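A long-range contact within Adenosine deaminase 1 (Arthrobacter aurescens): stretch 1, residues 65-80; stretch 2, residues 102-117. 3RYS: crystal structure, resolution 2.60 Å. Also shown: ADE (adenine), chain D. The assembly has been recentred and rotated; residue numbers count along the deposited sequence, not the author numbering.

Stretch 1, residues 65-80: LYYANMAVLQTEQDFT
Stretch 2 (102-117) MDPQAHTSRGVALETC

Stretch 1 enters as helix from L65, tightens into a 3-10 segment (70-72), passes through a loop and resumes as helix from E76. Stretch 2 has a helix near its start, a type I turn from T108 to G111 closed by a Schellman motif, and a second helix from L114. At G111 (phi 91°) a CB would jam against the preceding carbonyl O, which calls for glycine. The two stretches run in the same direction: CA atoms pair Y67-A106 (7.0 Å), M70-H107 (7.5 Å), Q74-V112 (6.5 Å) and E76-T116 (5.1 Å). The surface buried between them, both sides summed, is 661 Å².

At the adenine end, Y66 (chi1 t, chi2 -104°) starts sideways but its phenol OH donates to the carboxylate D103 OD2 at 2.8 Å, while ADE C8 lies over one ring face, 3.7 Å from Y66 CZ. D103 (m, chi2 -23°) also receives a water bond, water O to OD2 2.9 Å; the same water accepts from ADE N9 (2.7 Å) and bonds Y67 OH (2.9 Å). Y67 (m, chi2 -49°) starts sideways, but its end comes nearer, placing CE1 4.0 Å from A106 CB.

M70, extended as m, t, t, carries its polarizable SD to 3.3 Å from A106 CB and, obliquely, 3.7 Å from H107 NE2. H107 (chi1 -46°, chi2 112°) offers its ring face to the edge of F79 (m, chi2 -83°), with centroids 4.9 Å apart and planes at 87°. The F79 face in turn receives C117: CA stands 3.6 Å from the ring centroid, nearly on its normal, and CB 3.4 Å from CZ. V112 (t) brings CG1 to 4.1 Å from F79 CE2, and T116 (m) sets CG2 3.5 Å from E76 N.

R110 (m, t, p, chi4 -118°) carries its cationic guanidinium to the loop where L73 turns to phi/psi -85/92; NH2 donates to the carbonyl L73 O at 2.6 Å and weakly to Q74 OE1 at 3.4 Å. Q74 (m, m) starts away, but its end comes nearer. D78 (m) steadies this loop, OD2 accepting from Q74 N (2.9 Å) and T75 N (2.8 Å), while T75 OG1 (p) caps D78 N at 3.2 Å.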

# COMPACT_ATOMS: atom_id res chain seq x y z
N LEU A 65 9.42 -2.90 -13.91
CA LEU A 65 9.72 -4.21 -13.35
C LEU A 65 8.48 -4.79 -12.67
O LEU A 65 8.08 -5.94 -12.92
CB LEU A 65 10.89 -4.11 -12.36
CG LEU A 65 11.41 -5.42 -11.79
CD1 LEU A 65 12.05 -6.25 -12.88
CD2 LEU A 65 12.40 -5.17 -10.66
N TYR A 66 7.87 -3.98 -11.82
CA TYR A 66 6.63 -4.30 -11.11
C TYR A 66 5.58 -4.95 -12.01
O TYR A 66 4.97 -5.96 -11.65
CB TYR A 66 6.10 -3.02 -10.48
CG TYR A 66 4.74 -3.08 -9.82
CD1 TYR A 66 3.63 -2.54 -10.46
CD2 TYR A 66 4.58 -3.61 -8.55
CE1 TYR A 66 2.39 -2.56 -9.86
CE2 TYR A 66 3.34 -3.63 -7.94
CZ TYR A 66 2.24 -3.10 -8.60
OH TYR A 66 1.00 -3.12 -8.01
N TYR A 67 5.36 -4.36 -13.18
CA TYR A 67 4.41 -4.91 -14.15
C TYR A 67 4.96 -6.14 -14.86
O TYR A 67 4.23 -7.10 -15.11
CB TYR A 67 4.01 -3.84 -15.17
CG TYR A 67 3.19 -2.73 -14.56
CD1 TYR A 67 2.10 -3.02 -13.76
CD2 TYR A 67 3.51 -1.40 -14.77
CE1 TYR A 67 1.34 -2.02 -13.19
CE2 TYR A 67 2.76 -0.38 -14.21
CZ TYR A 67 1.68 -0.70 -13.42
OH TYR A 67 0.92 0.29 -12.85
N ALA A 68 6.25 -6.11 -15.20
CA ALA A 68 6.88 -7.22 -15.89
C ALA A 68 6.73 -8.50 -15.08
O ALA A 68 6.42 -9.56 -15.63
CB ALA A 68 8.34 -6.93 -16.14
N ASN A 69 6.94 -8.39 -13.77
CA ASN A 69 6.92 -9.56 -12.90
C ASN A 69 5.55 -10.20 -12.77
O ASN A 69 5.44 -11.39 -12.45
CB ASN A 69 7.49 -9.20 -11.53
CG ASN A 69 9.00 -9.07 -11.54
OD1 ASN A 69 9.61 -8.65 -10.56
ND2 ASN A 69 9.61 -9.43 -12.66
N MET A 70 4.50 -9.43 -13.03
CA MET A 70 3.14 -9.93 -12.90
C MET A 70 2.82 -11.04 -13.91
O MET A 70 1.79 -11.69 -13.81
CB MET A 70 2.12 -8.80 -13.06
CG MET A 70 2.18 -7.75 -11.97
SD MET A 70 0.84 -6.56 -12.14
CE MET A 70 1.35 -5.31 -10.96
N ALA A 71 3.72 -11.25 -14.87
CA ALA A 71 3.49 -12.21 -15.94
C ALA A 71 3.37 -13.66 -15.44
O ALA A 71 2.79 -14.50 -16.13
CB ALA A 71 4.58 -12.11 -16.99
N VAL A 72 3.90 -13.94 -14.26
CA VAL A 72 3.84 -15.29 -13.70
C VAL A 72 2.50 -15.58 -13.03
O VAL A 72 2.21 -16.73 -12.70
CB VAL A 72 4.99 -15.56 -12.71
CG1 VAL A 72 6.34 -15.37 -13.39
CG2 VAL A 72 4.86 -14.66 -11.49
N LEU A 73 1.70 -14.55 -12.83
CA LEU A 73 0.39 -14.69 -12.19
C LEU A 73 -0.69 -15.08 -13.19
O LEU A 73 -1.31 -14.21 -13.79
CB LEU A 73 -0.01 -13.39 -11.50
CG LEU A 73 0.89 -12.89 -10.38
CD1 LEU A 73 0.43 -11.53 -9.88
CD2 LEU A 73 0.93 -13.91 -9.25
N GLN A 74 -0.92 -16.38 -13.36
CA GLN A 74 -1.86 -16.86 -14.37
C GLN A 74 -3.15 -17.43 -13.78
O GLN A 74 -4.24 -17.20 -14.30
CB GLN A 74 -1.20 -17.94 -15.25
CG GLN A 74 -0.03 -17.45 -16.07
CD GLN A 74 -0.42 -16.35 -17.04
OE1 GLN A 74 0.24 -15.32 -17.12
NE2 GLN A 74 -1.51 -16.57 -17.77
N THR A 75 -3.01 -18.19 -12.70
CA THR A 75 -4.13 -18.94 -12.16
C THR A 75 -4.58 -18.40 -10.82
O THR A 75 -3.85 -17.67 -10.15
CB THR A 75 -3.75 -20.43 -11.97
OG1 THR A 75 -2.87 -20.56 -10.85
CG2 THR A 75 -3.07 -20.97 -13.22
N GLU A 76 -5.79 -18.79 -10.44
CA GLU A 76 -6.35 -18.42 -9.15
C GLU A 76 -5.38 -18.82 -8.05
O GLU A 76 -5.16 -18.06 -7.10
CB GLU A 76 -7.70 -19.13 -8.97
CG GLU A 76 -8.71 -18.35 -8.16
CD GLU A 76 -10.14 -18.73 -8.50
OE1 GLU A 76 -10.54 -18.58 -9.68
OE2 GLU A 76 -10.88 -19.16 -7.58
N GLN A 77 -4.78 -20.00 -8.18
CA GLN A 77 -3.83 -20.50 -7.20
C GLN A 77 -2.65 -19.55 -7.06
O GLN A 77 -2.16 -19.30 -5.96
CB GLN A 77 -3.36 -21.91 -7.59
CG GLN A 77 -2.54 -22.63 -6.51
CD GLN A 77 -3.27 -22.72 -5.18
OE1 GLN A 77 -4.50 -22.73 -5.12
NE2 GLN A 77 -2.50 -22.79 -4.09
N ASP A 78 -2.20 -19.01 -8.19
CA ASP A 78 -1.09 -18.06 -8.21
C ASP A 78 -1.37 -16.84 -7.33
O ASP A 78 -0.52 -16.41 -6.55
CB ASP A 78 -0.79 -17.62 -9.64
CG ASP A 78 -0.27 -18.76 -10.50
OD1 ASP A 78 0.31 -19.71 -9.93
OD2 ASP A 78 -0.45 -18.71 -11.73
N PHE A 79 -2.57 -16.28 -7.46
CA PHE A 79 -2.95 -15.11 -6.68
C PHE A 79 -3.09 -15.44 -5.19
O PHE A 79 -2.64 -14.68 -4.33
CB PHE A 79 -4.23 -14.48 -7.23
CG PHE A 79 -4.04 -13.79 -8.55
CD1 PHE A 79 -3.57 -12.49 -8.61
CD2 PHE A 79 -4.32 -14.45 -9.74
CE1 PHE A 79 -3.38 -11.85 -9.83
CE2 PHE A 79 -4.14 -13.82 -10.96
CZ PHE A 79 -3.67 -12.51 -11.00
N THR A 80 -3.71 -16.58 -4.90
CA THR A 80 -3.86 -17.05 -3.53
C THR A 80 -2.51 -17.22 -2.86
O THR A 80 -2.27 -16.69 -1.77
CB THR A 80 -4.60 -18.40 -3.49
OG1 THR A 80 -5.97 -18.20 -3.86
CG2 THR A 80 -4.53 -19.00 -2.10
N MET A 102 -4.75 -3.87 -5.12
CA MET A 102 -4.60 -4.81 -6.21
C MET A 102 -4.90 -4.04 -7.48
O MET A 102 -5.79 -3.19 -7.50
CB MET A 102 -5.59 -5.95 -6.01
CG MET A 102 -5.92 -6.75 -7.24
SD MET A 102 -7.30 -7.85 -6.87
CE MET A 102 -7.47 -8.68 -8.44
N ASP A 103 -4.14 -4.30 -8.54
CA ASP A 103 -4.34 -3.63 -9.81
C ASP A 103 -5.06 -4.55 -10.79
O ASP A 103 -4.42 -5.23 -11.60
CB ASP A 103 -3.01 -3.18 -10.42
CG ASP A 103 -2.24 -2.22 -9.53
OD1 ASP A 103 -2.87 -1.56 -8.67
OD2 ASP A 103 -1.00 -2.12 -9.69
N PRO A 104 -6.40 -4.58 -10.72
CA PRO A 104 -7.20 -5.44 -11.60
C PRO A 104 -6.73 -5.33 -13.06
O PRO A 104 -6.57 -6.36 -13.72
CB PRO A 104 -8.61 -4.86 -11.46
CG PRO A 104 -8.61 -4.18 -10.16
CD PRO A 104 -7.24 -3.66 -9.94
N GLN A 105 -6.52 -4.11 -13.53
CA GLN A 105 -6.16 -3.88 -14.93
C GLN A 105 -4.80 -4.46 -15.32
O GLN A 105 -4.59 -4.82 -16.47
CB GLN A 105 -6.21 -2.39 -15.26
CG GLN A 105 -7.59 -1.77 -15.26
CD GLN A 105 -7.54 -0.27 -15.06
OE1 GLN A 105 -7.16 0.21 -14.00
NE2 GLN A 105 -7.94 0.48 -16.09
N ALA A 106 -3.87 -4.54 -14.37
CA ALA A 106 -2.54 -5.05 -14.66
C ALA A 106 -2.59 -6.54 -14.95
O ALA A 106 -1.62 -7.13 -15.41
CB ALA A 106 -1.60 -4.76 -13.52
N HIS A 107 -3.74 -7.16 -14.69
CA HIS A 107 -3.92 -8.57 -14.97
C HIS A 107 -4.90 -8.82 -16.12
O HIS A 107 -4.69 -9.71 -16.93
CB HIS A 107 -4.35 -9.32 -13.70
CG HIS A 107 -3.54 -8.96 -12.50
ND1 HIS A 107 -4.06 -8.26 -11.43
CD2 HIS A 107 -2.23 -9.17 -12.21
CE1 HIS A 107 -3.11 -8.06 -10.53
NE2 HIS A 107 -1.99 -8.60 -10.98
N THR A 108 -5.95 -8.00 -16.20
CA THR A 108 -6.91 -8.13 -17.28
C THR A 108 -6.28 -7.70 -18.61
O THR A 108 -6.71 -8.14 -19.68
CB THR A 108 -8.20 -7.31 -17.02
OG1 THR A 108 -7.89 -5.91 -16.95
CG2 THR A 108 -8.86 -7.75 -15.71
N SER A 109 -5.26 -6.84 -18.53
CA SER A 109 -4.51 -6.39 -19.71
C SER A 109 -3.59 -7.48 -20.23
O SER A 109 -2.96 -7.32 -21.27
CB SER A 109 -3.66 -5.16 -19.39
OG SER A 109 -4.47 -4.02 -19.17
N ARG A 110 -3.50 -8.58 -19.48
CA ARG A 110 -2.63 -9.68 -19.87
C ARG A 110 -3.48 -10.87 -20.28
O ARG A 110 -2.95 -11.94 -20.58
CB ARG A 110 -1.70 -10.06 -18.73
CG ARG A 110 -0.60 -9.06 -18.47
CD ARG A 110 -0.09 -9.18 -17.04
NE ARG A 110 0.10 -10.57 -16.67
CZ ARG A 110 -0.56 -11.18 -15.69
NH1 ARG A 110 -1.45 -10.52 -14.96
NH2 ARG A 110 -0.31 -12.45 -15.43
N GLY A 111 -4.79 -10.67 -20.30
CA GLY A 111 -5.71 -11.72 -20.68
C GLY A 111 -6.21 -12.56 -19.52
O GLY A 111 -6.95 -13.52 -19.72
N VAL A 112 -5.80 -12.21 -18.30
CA VAL A 112 -6.27 -12.91 -17.11
C VAL A 112 -7.60 -12.30 -16.65
O VAL A 112 -7.69 -11.09 -16.46
CB VAL A 112 -5.25 -12.84 -15.94
CG1 VAL A 112 -5.78 -13.58 -14.73
CG2 VAL A 112 -3.89 -13.40 -16.37
N ALA A 113 -8.61 -13.14 -16.49
CA ALA A 113 -9.95 -12.67 -16.15
C ALA A 113 -10.04 -12.01 -14.77
O ALA A 113 -9.26 -12.32 -13.88
CB ALA A 113 -10.96 -13.80 -16.26
N LEU A 114 -10.99 -11.09 -14.61
CA LEU A 114 -11.26 -10.48 -13.32
C LEU A 114 -11.60 -11.55 -12.31
O LEU A 114 -11.16 -11.52 -11.16
CB LEU A 114 -12.43 -9.51 -13.41
CG LEU A 114 -12.13 -8.07 -13.80
CD1 LEU A 114 -13.42 -7.32 -14.12
CD2 LEU A 114 -11.37 -7.39 -12.68
N GLU A 115 -12.40 -12.51 -12.76
CA GLU A 115 -12.78 -13.65 -11.94
C GLU A 115 -11.54 -14.29 -11.32
O GLU A 115 -11.52 -14.59 -10.13
CB GLU A 115 -13.53 -14.67 -12.79
CG GLU A 115 -14.02 -15.91 -12.04
CD GLU A 115 -15.40 -15.73 -11.45
OE1 GLU A 115 -16.09 -14.74 -11.80
OE2 GLU A 115 -15.81 -16.59 -10.62
N THR A 116 -10.50 -14.47 -12.13
CA THR A 116 -9.28 -15.15 -11.70
C THR A 116 -8.49 -14.37 -10.64
O THR A 116 -8.14 -14.92 -9.60
CB THR A 116 -8.34 -15.46 -12.88
OG1 THR A 116 -9.02 -16.29 -13.83
CG2 THR A 116 -7.09 -16.18 -12.40
N CYS A 117 -8.20 -13.10 -10.92
CA CYS A 117 -7.39 -12.32 -9.98
C CYS A 117 -8.16 -11.98 -8.70
O CYS A 117 -7.60 -12.08 -7.60
CB CYS A 117 -6.78 -11.07 -10.64
SG CYS A 117 -7.91 -9.90 -11.44
N9 ADE D . 2.05 1.07 -8.07
C8 ADE D . 2.52 0.23 -7.09
N7 ADE D . 3.13 0.85 -6.10
C5 ADE D . 3.05 2.19 -6.46
C6 ADE D . 3.52 3.36 -5.83
N6 ADE D . 4.17 3.36 -4.66
N1 ADE D . 3.28 4.54 -6.45
C2 ADE D . 2.63 4.53 -7.62
N3 ADE D . 2.14 3.50 -8.31
C4 ADE D . 2.40 2.34 -7.67
O HOH W 1 0.25 0.48 -10.02